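Local structure of VMB-1 (Vibrio alginolyticus, 6LF4) at residues A[9-14]-A[57-62]; A[98-103]-A[118-123]; A[107-112]-A[144-149]; A[163-168]-A[186-191]. The protein probably hydrolyses beta-lactam antibiotics to substituted beta-amino acids as a zinc-dependent class B metallo-beta-lactamase, held here with a ring-opened carbapenem product. All coordinates share one frame; numbering follows the deposited sequence.

Interaction 1 of 4, residues A[9-14]-A[57-62]; sequences TKELKL and TTQGTK
Glu-11 sets its CG anti to the carbonyl carbon (chi1 -76°) and bends again at chi2, which swings the carboxylate against Gln-59, whose own chain is bent at chi2. The two side chains pass at a slant, with carboxylate and amide planes 34° apart. The touching atom is Glu-11 OE2, 3.1 Å from Gln-59 CB. Its 3.5 Å approach to Gln-59 OE1 brings two acceptors together, so the contact is packing and not a polar bond. The other oxygen, Glu-11 OE1, takes weak bonds from Thr-9 OG1 at 3.5 Å and from Gln-63 NE2, one turn further along the helix. Next along the chain, Leu-12 points toward the helix and lays CD2 3.6 Å from Gly-60 O, and the CA atoms of Glu-11 and Gly-60 come within 5.3 Å. Thr-57 is the N-cap: its OG1 accepts from Gly-60 N at 3.0 Å, with an N-H...O angle of 156°. The acidic group beside this first turn would probably be favoured by the helix dipole. With Leu-12 also touching Leu-64, the geometry is that of an edge strand, 12-18, covered by helix 58-69, as in the alpha-beta/beta-alpha sandwich of the metallo-beta-lactamase superfamily.

Interaction 2 of 4, residues A[98-103]-A[118-123]; sequences KIKTYA and VSSDEI
One face of the Tyr-102 ring carries Asp-121 CB, 3.8 Å from the ring centroid and 23° off the normal, a CH-pi contact displaced toward the rim; Ile-123 CG1 lies at the edge, near the ring plane. The Asp-121 carboxylate plane is turned 32° from the ring, and Phe-128 also meets the ring. Tyr-102 and Asp-121 form a parallel bridge and put their side chains on the same face of the sheet; Ala-103 and Glu-122 pair with theirs on the other face. The backbone ladder confirms the register: Asp-121 N reaches Thr-101 O at 2.9 Å, Ala-103 N reaches Asp-121 O at 3.3 Å, and Ile-123 N reaches Ala-103 O at 2.7 Å. The strand directions differ by 25°, and helix 105-113 connects them, making a beta-alpha-beta unit in which 121-123 is the outermost strand of its sheet. At the start of the pairing two hydroxyls replace backbone partners: Ser-120 OG accepts from Thr-101 N at 2.9 Å, and Thr-101 OG1, also bonded to Asn-95 OD1, accepts from Ser-120 N at 2.9 Å. Ser-120 OG in turn donates to the anti lone pair of Asp-121 OD1 at 2.6 Å, while a water links that oxygen to Lys-100 NZ.

Interaction 3 of 4, residues A[107-112]-A[144-149]; sequences TNKLLK and HTEDNI. With ZN (zinc ion), chain E; LMP ((2~{S},3~{R},4~{S})-2-[(2~{S},3~{R})-1,3-bis(oxidanyl)-1-oxidanylidene-butan-2-yl]-4-[(3~{S},5~{S})-5-(dimethylcarbamoy l)pyrrolidin-3-yl]sulfanyl-3-methyl-3,4-dihydro-2~{H}-pyrrole-5-carboxylic acid), chain G.
Thr-107 OG1 donates to Asp-147 OD2 at 2.7 Å, using the anti lone pair of that oxygen, and the two side chains cross at about a right angle. Asp-147 reaches the helix with CG placed between its own backbone N and carbonyl carbon (chi1 62°). Its other oxygen, OD1, receives Thr-145 OG1 from 38° above the carboxylate plane, and Leu-110 CD1 packs 3.7 Å from the same OD1. A weak bond from Phe-83 N to OD2 adds a third donor, so this buried carboxylate is gripped at both oxygens and its rotation is fixed. Further out, Lys-109 NZ forms a salt bridge with Glu-146: OE2, at 3.2 Å, is met on its syn side but 29° out of plane, and the bond to OE1 is weak. Leu-110 CD2 lies 4.0 Å from Glu-146 OE1, so this one leucine spreads its two methyls over both acids.

At its start the same segment, 144-149, reaches the metal: His-144 NE2 binds a zinc ion at 2.0 Å, together with His-82 and His-84 of the HXHXD motif that characterises the superfamily. The LMP carboxylate completes the coordination through O72 at 2.4 Å, while LMP O71 lies in the plane of the His-144 ring at its edge, 3.1 Å from CE1. Behind this first shell, Thr-145 packs on both His-82 and His-84, and the Asp-147 side chain comes within about 4 Å of that of His-82. On the helix side, Thr-107 N bonds to Thr-104 OG1.

Interaction 4 of 4, residues A[163-168]-A[186-191]; sequences CFVKSL and NSMQKV. With ZN (zinc ion), chain F; LMP ((2~{S},3~{R},4~{S})-2-[(2~{S},3~{R})-1,3-bis(oxidanyl)-1-oxidanylidene-butan-2-yl]-4-[(3~{S},5~{S})-5-(dimethylcarbamoy l)pyrrolidin-3-yl]sulfanyl-3-methyl-3,4-dihydro-2~{H}-pyrrole-5-carboxylic acid), chain G.
The backbones stay well apart, the nearest CA atoms being those of Phe-164 and Met-188 at 8.2 Å, so loop 163-168 and helix 186-191 meet through side chains. Those of Phe-164 and Met-188 lie alongside each other, pointing opposite ways, and because the Met-188 chain bends at chi2 and chi3, its methyl returns over one face of the Phe-164 ring in a CH-pi contact, with CE 3.8 Å from the centroid and 29° off the normal. The same CE lies 3.3 Å from Phe-164 O. The sulfur takes part in a Met-aromatic contact, with SD 4.6 Å from the centroid in an oblique position. Ser-187 CB touches the ring edge, 3.7 Å from Phe-164 CZ, and Val-191 CG2 lies 3.7 Å from Phe-164 CE2. On the far side of the loop, Cys-163 SG binds the second zinc ion at 2.3 Å, with Asp-86, His-205 and the LMP atoms N4 and O72 as the other ligands. Lys-166 NZ donates in plane to a lone pair of Cys-163 O at 2.9 Å, which holds the amine beside the LMP carboxylate. Trp-184 stacks on Phe-164. Val-165 meets Leu-214 of helix 212-224, whose Thr-217 touches Met-188, so the loop after strand 158-162 packs against both helices.

How the interactions relate
From the N terminus, interaction 1 closes first, returning helix 58-69 to the edge strand 12-18 after an excursion that contains strands and no helix. Interaction 2 follows in series at the other outermost strand of the same sheet, where helix 105-113 makes the crossover between the two paired strands. That helix opens interaction 3 before interaction 2 has closed, so the two cross; they also touch, Asn-108 ND2 bonding to Ser-119 OG and Glu-122 OE1. Interaction 3 then closes on loop 144-149, bridging to the part built on the second sheet. Interaction 4 comes last, in series, joining loop 163-168 to helix 184-194. Interactions 3 and 4 touch, His-144 CB against Cys-163 O, and each brings a ligand to one of the two zinc ions.

Interaction 1 of 4, residues A[9-14]-A[57-62]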
# COMPACT_ATOMS: atom_id res chain seq x y z
N THR A 9 -17.65 -0.31 -10.24
CA THR A 9 -18.01 -1.74 -10.48
C THR A 9 -17.75 -2.57 -9.21
O THR A 9 -17.21 -2.03 -8.24
CB THR A 9 -17.23 -2.33 -11.66
OG1 THR A 9 -17.76 -3.62 -11.96
CG2 THR A 9 -15.75 -2.47 -11.40
N LYS A 10 -18.11 -3.86 -9.24
CA LYS A 10 -17.97 -4.79 -8.09
C LYS A 10 -16.49 -5.16 -7.89
O LYS A 10 -16.20 -5.68 -6.80
CB LYS A 10 -18.83 -6.05 -8.28
CG LYS A 10 -20.31 -5.85 -7.97
CD LYS A 10 -20.93 -6.91 -7.06
CE LYS A 10 -22.06 -6.38 -6.21
NZ LYS A 10 -22.10 -7.02 -4.88
N GLU A 11 -15.64 -4.92 -8.89
CA GLU A 11 -14.15 -5.10 -8.85
C GLU A 11 -13.42 -3.83 -8.37
O GLU A 11 -12.43 -4.01 -7.65
CB GLU A 11 -13.59 -5.43 -10.23
CG GLU A 11 -13.83 -6.87 -10.66
CD GLU A 11 -14.51 -6.95 -12.01
OE1 GLU A 11 -15.61 -6.36 -12.13
OE2 GLU A 11 -13.93 -7.57 -12.94
N LEU A 12 -13.84 -2.62 -8.76
CA LEU A 12 -13.01 -1.39 -8.62
C LEU A 12 -13.88 -0.16 -8.37
O LEU A 12 -14.78 0.12 -9.20
CB LEU A 12 -12.17 -1.19 -9.88
CG LEU A 12 -11.24 0.02 -9.86
CD1 LEU A 12 -10.20 -0.09 -8.75
CD2 LEU A 12 -10.56 0.19 -11.20
N LYS A 13 -13.59 0.54 -7.27
CA LYS A 13 -14.16 1.86 -6.91
C LYS A 13 -12.98 2.83 -6.78
O LYS A 13 -11.89 2.37 -6.36
CB LYS A 13 -14.96 1.79 -5.61
CG LYS A 13 -15.76 3.05 -5.27
CD LYS A 13 -16.61 2.94 -4.04
CE LYS A 13 -15.78 2.89 -2.77
NZ LYS A 13 -16.59 3.14 -1.54
N LEU A 14 -13.16 4.08 -7.18
CA LEU A 14 -12.15 5.15 -7.00
C LEU A 14 -12.80 6.28 -6.21
O LEU A 14 -13.95 6.62 -6.50
CB LEU A 14 -11.62 5.59 -8.37
CG LEU A 14 -10.48 4.71 -8.90
CD1 LEU A 14 -10.98 3.37 -9.40
CD2 LEU A 14 -9.72 5.42 -10.00
N THR A 57 -7.21 -7.94 -7.74
CA THR A 57 -7.53 -8.86 -8.86
C THR A 57 -6.92 -8.28 -10.14
O THR A 57 -6.84 -7.05 -10.25
CB THR A 57 -9.05 -9.04 -8.98
OG1 THR A 57 -9.64 -7.79 -9.33
CG2 THR A 57 -9.70 -9.54 -7.71
N THR A 58 -6.52 -9.15 -11.07
CA THR A 58 -6.07 -8.75 -12.43
C THR A 58 -7.12 -7.88 -13.12
O THR A 58 -6.71 -6.95 -13.84
CB THR A 58 -5.73 -9.98 -13.28
OG1 THR A 58 -5.10 -10.91 -12.41
CG2 THR A 58 -4.85 -9.66 -14.47
N GLN A 59 -8.42 -8.13 -12.89
CA GLN A 59 -9.53 -7.37 -13.53
C GLN A 59 -9.58 -5.94 -12.96
O GLN A 59 -9.65 -4.98 -13.76
CB GLN A 59 -10.88 -8.08 -13.36
CG GLN A 59 -11.20 -9.05 -14.49
CD GLN A 59 -11.41 -8.36 -15.82
OE1 GLN A 59 -12.25 -7.47 -15.96
NE2 GLN A 59 -10.64 -8.78 -16.82
N GLY A 60 -9.55 -5.81 -11.63
CA GLY A 60 -9.34 -4.52 -10.95
C GLY A 60 -8.19 -3.74 -11.57
O GLY A 60 -8.38 -2.54 -11.86
N THR A 61 -7.05 -4.38 -11.81
CA THR A 61 -5.83 -3.73 -12.33
C THR A 61 -6.09 -3.22 -13.75
O THR A 61 -5.78 -2.05 -14.01
CB THR A 61 -4.60 -4.64 -12.22
OG1 THR A 61 -4.48 -4.94 -10.83
CG2 THR A 61 -3.32 -4.00 -12.71
N LYS A 62 -6.69 -4.03 -14.63
CA LYS A 62 -6.98 -3.62 -16.03
C LYS A 62 -7.97 -2.46 -16.05
O LYS A 62 -7.72 -1.52 -16.80
CB LYS A 62 -7.49 -4.80 -16.85
CG LYS A 62 -6.39 -5.77 -17.23
CD LYS A 62 -6.84 -7.20 -17.32
CE LYS A 62 -5.84 -8.06 -18.06
NZ LYS A 62 -6.46 -9.35 -18.43

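Interaction 2 of 4, residues A[98-103]-A[118-123]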
# COMPACT_ATOMS: atom_id res chain seq x y z
N LYS A 98 5.13 -2.80 -19.61
CA LYS A 98 6.37 -1.99 -19.44
C LYS A 98 6.08 -0.78 -18.55
O LYS A 98 6.59 0.32 -18.81
CB LYS A 98 6.97 -1.63 -20.81
CG LYS A 98 8.10 -2.55 -21.25
CD LYS A 98 7.70 -4.01 -21.40
CE LYS A 98 8.89 -4.94 -21.64
NZ LYS A 98 8.53 -6.37 -21.45
N ILE A 99 5.30 -0.99 -17.50
CA ILE A 99 5.16 -0.00 -16.39
C ILE A 99 6.18 -0.42 -15.31
O ILE A 99 6.08 -1.57 -14.87
CB ILE A 99 3.71 0.02 -15.87
CG1 ILE A 99 2.74 0.26 -17.03
CG2 ILE A 99 3.55 1.03 -14.75
CD1 ILE A 99 1.28 0.27 -16.65
N LYS A 100 7.11 0.48 -14.96
CA LYS A 100 8.17 0.24 -13.94
C LYS A 100 7.49 -0.19 -12.63
O LYS A 100 6.56 0.51 -12.21
CB LYS A 100 8.99 1.50 -13.63
CG LYS A 100 9.97 1.96 -14.69
CD LYS A 100 10.83 3.11 -14.16
CE LYS A 100 11.69 3.77 -15.22
NZ LYS A 100 12.44 2.77 -16.01
N THR A 101 7.92 -1.30 -12.05
CA THR A 101 7.49 -1.72 -10.70
C THR A 101 8.66 -1.51 -9.73
O THR A 101 9.79 -1.86 -10.07
CB THR A 101 6.91 -3.14 -10.73
OG1 THR A 101 7.86 -4.02 -11.33
CG2 THR A 101 5.59 -3.15 -11.46
N TYR A 102 8.39 -0.89 -8.59
CA TYR A 102 9.38 -0.68 -7.51
C TYR A 102 8.99 -1.52 -6.31
O TYR A 102 7.83 -1.51 -5.93
CB TYR A 102 9.46 0.78 -7.11
CG TYR A 102 10.13 1.64 -8.14
CD1 TYR A 102 9.40 2.19 -9.19
CD2 TYR A 102 11.47 1.96 -8.05
CE1 TYR A 102 10.00 3.01 -10.14
CE2 TYR A 102 12.09 2.80 -8.97
CZ TYR A 102 11.34 3.33 -10.02
OH TYR A 102 11.91 4.13 -10.95
N ALA A 103 9.96 -2.23 -5.75
CA ALA A 103 9.83 -3.04 -4.52
C ALA A 103 11.17 -2.97 -3.80
O ALA A 103 12.18 -2.88 -4.48
CB ALA A 103 9.46 -4.46 -4.88
N VAL A 118 9.70 -10.78 -9.72
CA VAL A 118 10.25 -9.64 -8.94
C VAL A 118 9.89 -8.34 -9.67
O VAL A 118 9.51 -8.42 -10.84
CB VAL A 118 11.76 -9.80 -8.71
CG1 VAL A 118 12.06 -11.07 -7.94
CG2 VAL A 118 12.57 -9.77 -10.00
N SER A 119 9.96 -7.21 -8.96
CA SER A 119 9.83 -5.84 -9.52
C SER A 119 10.90 -5.61 -10.58
O SER A 119 11.97 -6.25 -10.53
CB SER A 119 9.94 -4.81 -8.42
OG SER A 119 11.30 -4.67 -8.02
N SER A 120 10.65 -4.67 -11.49
CA SER A 120 11.60 -4.26 -12.56
C SER A 120 12.73 -3.47 -11.91
O SER A 120 13.86 -3.57 -12.39
CB SER A 120 10.89 -3.45 -13.63
OG SER A 120 10.45 -2.18 -13.12
N ASP A 121 12.42 -2.73 -10.85
CA ASP A 121 13.32 -1.78 -10.15
C ASP A 121 13.32 -2.10 -8.65
O ASP A 121 12.23 -2.34 -8.10
CB ASP A 121 12.92 -0.34 -10.43
CG ASP A 121 13.15 0.03 -11.89
OD1 ASP A 121 12.34 -0.40 -12.75
OD2 ASP A 121 14.16 0.70 -12.16
N GLU A 122 14.50 -2.11 -8.04
CA GLU A 122 14.68 -2.51 -6.62
C GLU A 122 14.94 -1.26 -5.78
O GLU A 122 15.84 -0.49 -6.10
CB GLU A 122 15.81 -3.52 -6.44
CG GLU A 122 15.87 -4.10 -5.04
CD GLU A 122 16.50 -5.47 -4.98
OE1 GLU A 122 15.78 -6.47 -5.17
OE2 GLU A 122 17.73 -5.51 -4.79
N ILE A 123 14.19 -1.07 -4.70
CA ILE A 123 14.56 -0.03 -3.71
C ILE A 123 15.62 -0.63 -2.77
O ILE A 123 15.30 -1.61 -2.12
CB ILE A 123 13.32 0.44 -2.97
CG1 ILE A 123 12.29 1.03 -3.94
CG2 ILE A 123 13.72 1.40 -1.88
CD1 ILE A 123 10.89 1.10 -3.36
O HOH W 1 12.97 -0.19 -15.11

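Interaction 3 of 4, residues A[107-112]-A[144-149]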
# COMPACT_ATOMS: atom_id res chain seq x y z
N THR A 107 11.10 -7.17 -0.12
CA THR A 107 9.90 -7.58 -0.89
C THR A 107 10.31 -8.51 -2.03
O THR A 107 9.66 -9.56 -2.21
CB THR A 107 9.10 -6.38 -1.39
OG1 THR A 107 8.66 -5.64 -0.25
CG2 THR A 107 7.91 -6.78 -2.24
N ASN A 108 11.36 -8.20 -2.77
CA ASN A 108 11.75 -9.04 -3.93
C ASN A 108 12.21 -10.41 -3.43
O ASN A 108 11.91 -11.40 -4.14
CB ASN A 108 12.75 -8.32 -4.84
CG ASN A 108 12.04 -7.38 -5.79
OD1 ASN A 108 10.87 -7.60 -6.11
ND2 ASN A 108 12.71 -6.32 -6.20
N LYS A 109 12.93 -10.47 -2.31
CA LYS A 109 13.37 -11.75 -1.69
C LYS A 109 12.14 -12.60 -1.41
O LYS A 109 12.16 -13.81 -1.72
CB LYS A 109 14.13 -11.55 -0.37
CG LYS A 109 14.31 -12.82 0.46
CD LYS A 109 15.04 -12.63 1.79
CE LYS A 109 14.22 -11.88 2.82
NZ LYS A 109 14.83 -11.98 4.17
N LEU A 110 11.10 -12.01 -0.83
CA LEU A 110 9.91 -12.79 -0.43
C LEU A 110 9.05 -13.14 -1.67
O LEU A 110 8.57 -14.29 -1.74
CB LEU A 110 9.16 -12.04 0.67
CG LEU A 110 9.93 -11.85 1.97
CD1 LEU A 110 9.15 -10.94 2.90
CD2 LEU A 110 10.22 -13.18 2.66
N LEU A 111 8.96 -12.26 -2.67
CA LEU A 111 8.33 -12.65 -3.97
C LEU A 111 9.08 -13.87 -4.54
O LEU A 111 8.43 -14.91 -4.79
CB LEU A 111 8.33 -11.46 -4.93
CG LEU A 111 7.43 -10.29 -4.53
CD1 LEU A 111 7.71 -9.09 -5.40
CD2 LEU A 111 5.97 -10.66 -4.60
N LYS A 112 10.40 -13.79 -4.67
CA LYS A 112 11.24 -14.85 -5.30
C LYS A 112 11.04 -16.16 -4.52
O LYS A 112 10.74 -17.18 -5.19
CB LYS A 112 12.70 -14.43 -5.38
CG LYS A 112 13.70 -15.54 -5.70
CD LYS A 112 14.82 -15.11 -6.64
CE LYS A 112 14.40 -15.13 -8.10
NZ LYS A 112 15.56 -15.05 -9.02
N HIS A 144 3.26 -6.26 9.85
CA HIS A 144 2.38 -7.18 9.09
C HIS A 144 3.21 -8.20 8.29
O HIS A 144 2.79 -9.35 8.21
CB HIS A 144 1.42 -6.37 8.21
CG HIS A 144 0.65 -7.20 7.25
ND1 HIS A 144 -0.41 -8.00 7.64
CD2 HIS A 144 0.81 -7.40 5.93
CE1 HIS A 144 -0.89 -8.64 6.59
NE2 HIS A 144 -0.15 -8.29 5.52
N THR A 145 4.32 -7.78 7.68
CA THR A 145 5.33 -8.66 7.04
C THR A 145 6.72 -8.12 7.41
O THR A 145 6.81 -6.98 7.92
CB THR A 145 5.18 -8.74 5.51
OG1 THR A 145 5.21 -7.41 4.99
CG2 THR A 145 3.91 -9.41 5.04
N GLU A 146 7.77 -8.88 7.13
CA GLU A 146 9.19 -8.45 7.23
C GLU A 146 9.42 -7.22 6.34
O GLU A 146 10.26 -6.40 6.71
CB GLU A 146 10.10 -9.62 6.84
CG GLU A 146 11.57 -9.26 6.74
CD GLU A 146 12.52 -10.39 6.34
OE1 GLU A 146 12.06 -11.40 5.75
OE2 GLU A 146 13.74 -10.25 6.62
N ASP A 147 8.70 -7.11 5.22
CA ASP A 147 9.10 -6.25 4.08
C ASP A 147 8.22 -5.01 3.99
O ASP A 147 8.57 -4.15 3.17
CB ASP A 147 9.04 -6.98 2.74
CG ASP A 147 7.65 -7.46 2.39
OD1 ASP A 147 6.97 -7.97 3.28
OD2 ASP A 147 7.25 -7.34 1.22
N ASN A 148 7.18 -4.88 4.81
CA ASN A 148 6.16 -3.81 4.61
C ASN A 148 6.80 -2.41 4.63
O ASN A 148 7.60 -2.14 5.53
CB ASN A 148 5.01 -3.85 5.60
CG ASN A 148 5.43 -4.01 7.05
OD1 ASN A 148 6.47 -3.51 7.51
ND2 ASN A 148 4.57 -4.69 7.78
N ILE A 149 6.39 -1.55 3.70
CA ILE A 149 6.82 -0.12 3.66
C ILE A 149 5.58 0.76 3.73
O ILE A 149 4.49 0.26 3.41
CB ILE A 149 7.61 0.20 2.38
CG1 ILE A 149 6.80 -0.17 1.13
CG2 ILE A 149 8.99 -0.46 2.40
CD1 ILE A 149 7.28 0.50 -0.12
ZN ZN E . -0.54 -8.66 3.62
C1 LMP G . -6.77 -10.34 4.74
C2 LMP G . -6.61 -9.64 6.10
C3 LMP G . -5.54 -8.61 5.82
O7A LMP G . -10.56 -7.94 8.32
C6A LMP G . -11.43 -7.52 7.55
N7A LMP G . -12.66 -7.18 7.96
C9A LMP G . -13.02 -7.12 9.38
C8A LMP G . -13.74 -6.85 7.02
C5A LMP G . -11.15 -7.35 6.06
C2A LMP G . -10.65 -8.66 5.43
N3A LMP G . -10.08 -6.38 5.82
C4A LMP G . -9.09 -6.94 4.90
C1A LMP G . -9.16 -8.42 5.20
S21 LMP G . -8.17 -8.87 6.65
C31 LMP G . -4.82 -8.02 6.74
O31 LMP G . -4.50 -8.66 7.73
O32 LMP G . -4.50 -6.86 6.58
N4 LMP G . -5.41 -8.36 4.57
C11 LMP G . -6.51 -11.84 4.78
C5 LMP G . -5.84 -9.55 3.80
C6 LMP G . -4.62 -10.35 3.34
C61 LMP G . -4.60 -10.56 1.82
O62 LMP G . -5.72 -11.37 1.45
C62 LMP G . -3.32 -11.19 1.33
C7 LMP G . -3.30 -9.76 3.84
O71 LMP G . -2.73 -10.36 4.77
O72 LMP G . -2.88 -8.72 3.29

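Interaction 4 of 4, residues A[163-168]-A[186-191]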
# COMPACT_ATOMS: atom_id res chain seq x y z
N CYS A 163 -1.17 -2.52 4.76
CA CYS A 163 -1.58 -3.55 5.76
C CYS A 163 -0.72 -3.47 7.03
O CYS A 163 -1.13 -4.02 8.03
CB CYS A 163 -1.59 -4.91 5.08
SG CYS A 163 -2.68 -4.82 3.64
N PHE A 164 0.37 -2.69 7.01
CA PHE A 164 1.11 -2.30 8.24
C PHE A 164 0.17 -1.55 9.21
O PHE A 164 0.44 -1.51 10.43
CB PHE A 164 2.33 -1.47 7.85
CG PHE A 164 3.19 -1.04 9.00
CD1 PHE A 164 4.01 -1.95 9.64
CD2 PHE A 164 3.24 0.29 9.39
CE1 PHE A 164 4.84 -1.54 10.67
CE2 PHE A 164 4.08 0.70 10.42
CZ PHE A 164 4.86 -0.23 11.06
N VAL A 165 -0.89 -0.95 8.70
CA VAL A 165 -1.79 -0.10 9.52
C VAL A 165 -3.19 -0.70 9.48
O VAL A 165 -3.69 -0.97 8.37
CB VAL A 165 -1.79 1.36 9.02
CG1 VAL A 165 -2.78 2.20 9.81
CG2 VAL A 165 -0.38 1.95 9.09
N LYS A 166 -3.80 -0.87 10.64
CA LYS A 166 -5.19 -1.40 10.75
C LYS A 166 -6.16 -0.21 10.90
O LYS A 166 -5.77 0.84 11.44
CB LYS A 166 -5.23 -2.41 11.90
CG LYS A 166 -4.31 -3.61 11.72
CD LYS A 166 -4.65 -4.52 10.56
CE LYS A 166 -3.42 -5.05 9.84
NZ LYS A 166 -3.66 -5.34 8.40
N SER A 167 -7.40 -0.38 10.41
CA SER A 167 -8.52 0.58 10.61
C SER A 167 -8.90 0.61 12.10
O SER A 167 -8.56 -0.34 12.83
CB SER A 167 -9.67 0.22 9.70
OG SER A 167 -10.31 -0.97 10.15
N LEU A 168 -9.45 1.73 12.58
CA LEU A 168 -9.78 1.94 14.02
C LEU A 168 -10.68 0.81 14.54
O LEU A 168 -10.45 0.34 15.69
CB LEU A 168 -10.49 3.28 14.19
CG LEU A 168 -9.60 4.47 14.51
CD1 LEU A 168 -10.45 5.73 14.66
CD2 LEU A 168 -8.78 4.21 15.76
N ASN A 186 7.41 -1.33 17.80
CA ASN A 186 8.65 -0.53 17.64
C ASN A 186 8.70 0.06 16.21
O ASN A 186 8.98 1.26 16.08
CB ASN A 186 9.89 -1.35 17.96
CG ASN A 186 9.79 -1.99 19.33
OD1 ASN A 186 9.13 -1.45 20.22
ND2 ASN A 186 10.41 -3.15 19.48
N SER A 187 8.40 -0.74 15.19
CA SER A 187 8.22 -0.28 13.79
C SER A 187 7.20 0.87 13.70
O SER A 187 7.47 1.91 13.07
CB SER A 187 7.81 -1.43 12.93
OG SER A 187 8.83 -2.40 12.90
N MET A 188 6.03 0.68 14.30
CA MET A 188 4.96 1.69 14.32
C MET A 188 5.45 2.95 15.03
O MET A 188 5.11 4.04 14.56
CB MET A 188 3.71 1.15 15.00
CG MET A 188 2.50 2.01 14.80
SD MET A 188 2.09 2.27 13.06
CE MET A 188 1.61 0.60 12.62
N GLN A 189 6.23 2.83 16.11
CA GLN A 189 6.70 4.02 16.87
C GLN A 189 7.59 4.86 15.94
O GLN A 189 7.52 6.14 16.02
CB GLN A 189 7.42 3.66 18.17
CG GLN A 189 7.71 4.87 19.05
CD GLN A 189 6.42 5.48 19.56
OE1 GLN A 189 5.45 4.78 19.82
NE2 GLN A 189 6.37 6.79 19.68
N LYS A 190 8.37 4.22 15.08
CA LYS A 190 9.18 4.94 14.08
C LYS A 190 8.25 5.75 13.16
O LYS A 190 8.58 6.92 12.86
CB LYS A 190 10.07 3.98 13.29
CG LYS A 190 11.13 3.32 14.15
CD LYS A 190 12.07 2.45 13.36
CE LYS A 190 13.03 1.69 14.25
NZ LYS A 190 13.54 0.47 13.58
N VAL A 191 7.13 5.17 12.71
CA VAL A 191 6.21 5.86 11.77
C VAL A 191 5.52 6.99 12.53
O VAL A 191 5.47 8.13 12.03
CB VAL A 191 5.23 4.85 11.14
CG1 VAL A 191 4.11 5.52 10.37
CG2 VAL A 191 5.99 3.85 10.28
ZN ZN F . -3.99 -6.73 3.37
C1 LMP G . -6.77 -10.34 4.74
C2 LMP G . -6.61 -9.64 6.10
C3 LMP G . -5.54 -8.61 5.82
O7A LMP G . -10.56 -7.94 8.32
C6A LMP G . -11.43 -7.52 7.55
N7A LMP G . -12.66 -7.18 7.96
C9A LMP G . -13.02 -7.12 9.38
C8A LMP G . -13.74 -6.85 7.02
C5A LMP G . -11.15 -7.35 6.06
C2A LMP G . -10.65 -8.66 5.43
N3A LMP G . -10.08 -6.38 5.82
C4A LMP G . -9.09 -6.94 4.90
C1A LMP G . -9.16 -8.42 5.20
S21 LMP G . -8.17 -8.87 6.65
C31 LMP G . -4.82 -8.02 6.74
O31 LMP G . -4.50 -8.66 7.73
O32 LMP G . -4.50 -6.86 6.58
N4 LMP G . -5.41 -8.36 4.57
C11 LMP G . -6.51 -11.84 4.78
C5 LMP G . -5.84 -9.55 3.80
C6 LMP G . -4.62 -10.35 3.34
C61 LMP G . -4.60 -10.56 1.82
O62 LMP G . -5.72 -11.37 1.45
C62 LMP G . -3.32 -11.19 1.33
C7 LMP G . -3.30 -9.76 3.84
O71 LMP G . -2.73 -10.36 4.77
O72 LMP G . -2.88 -8.72 3.29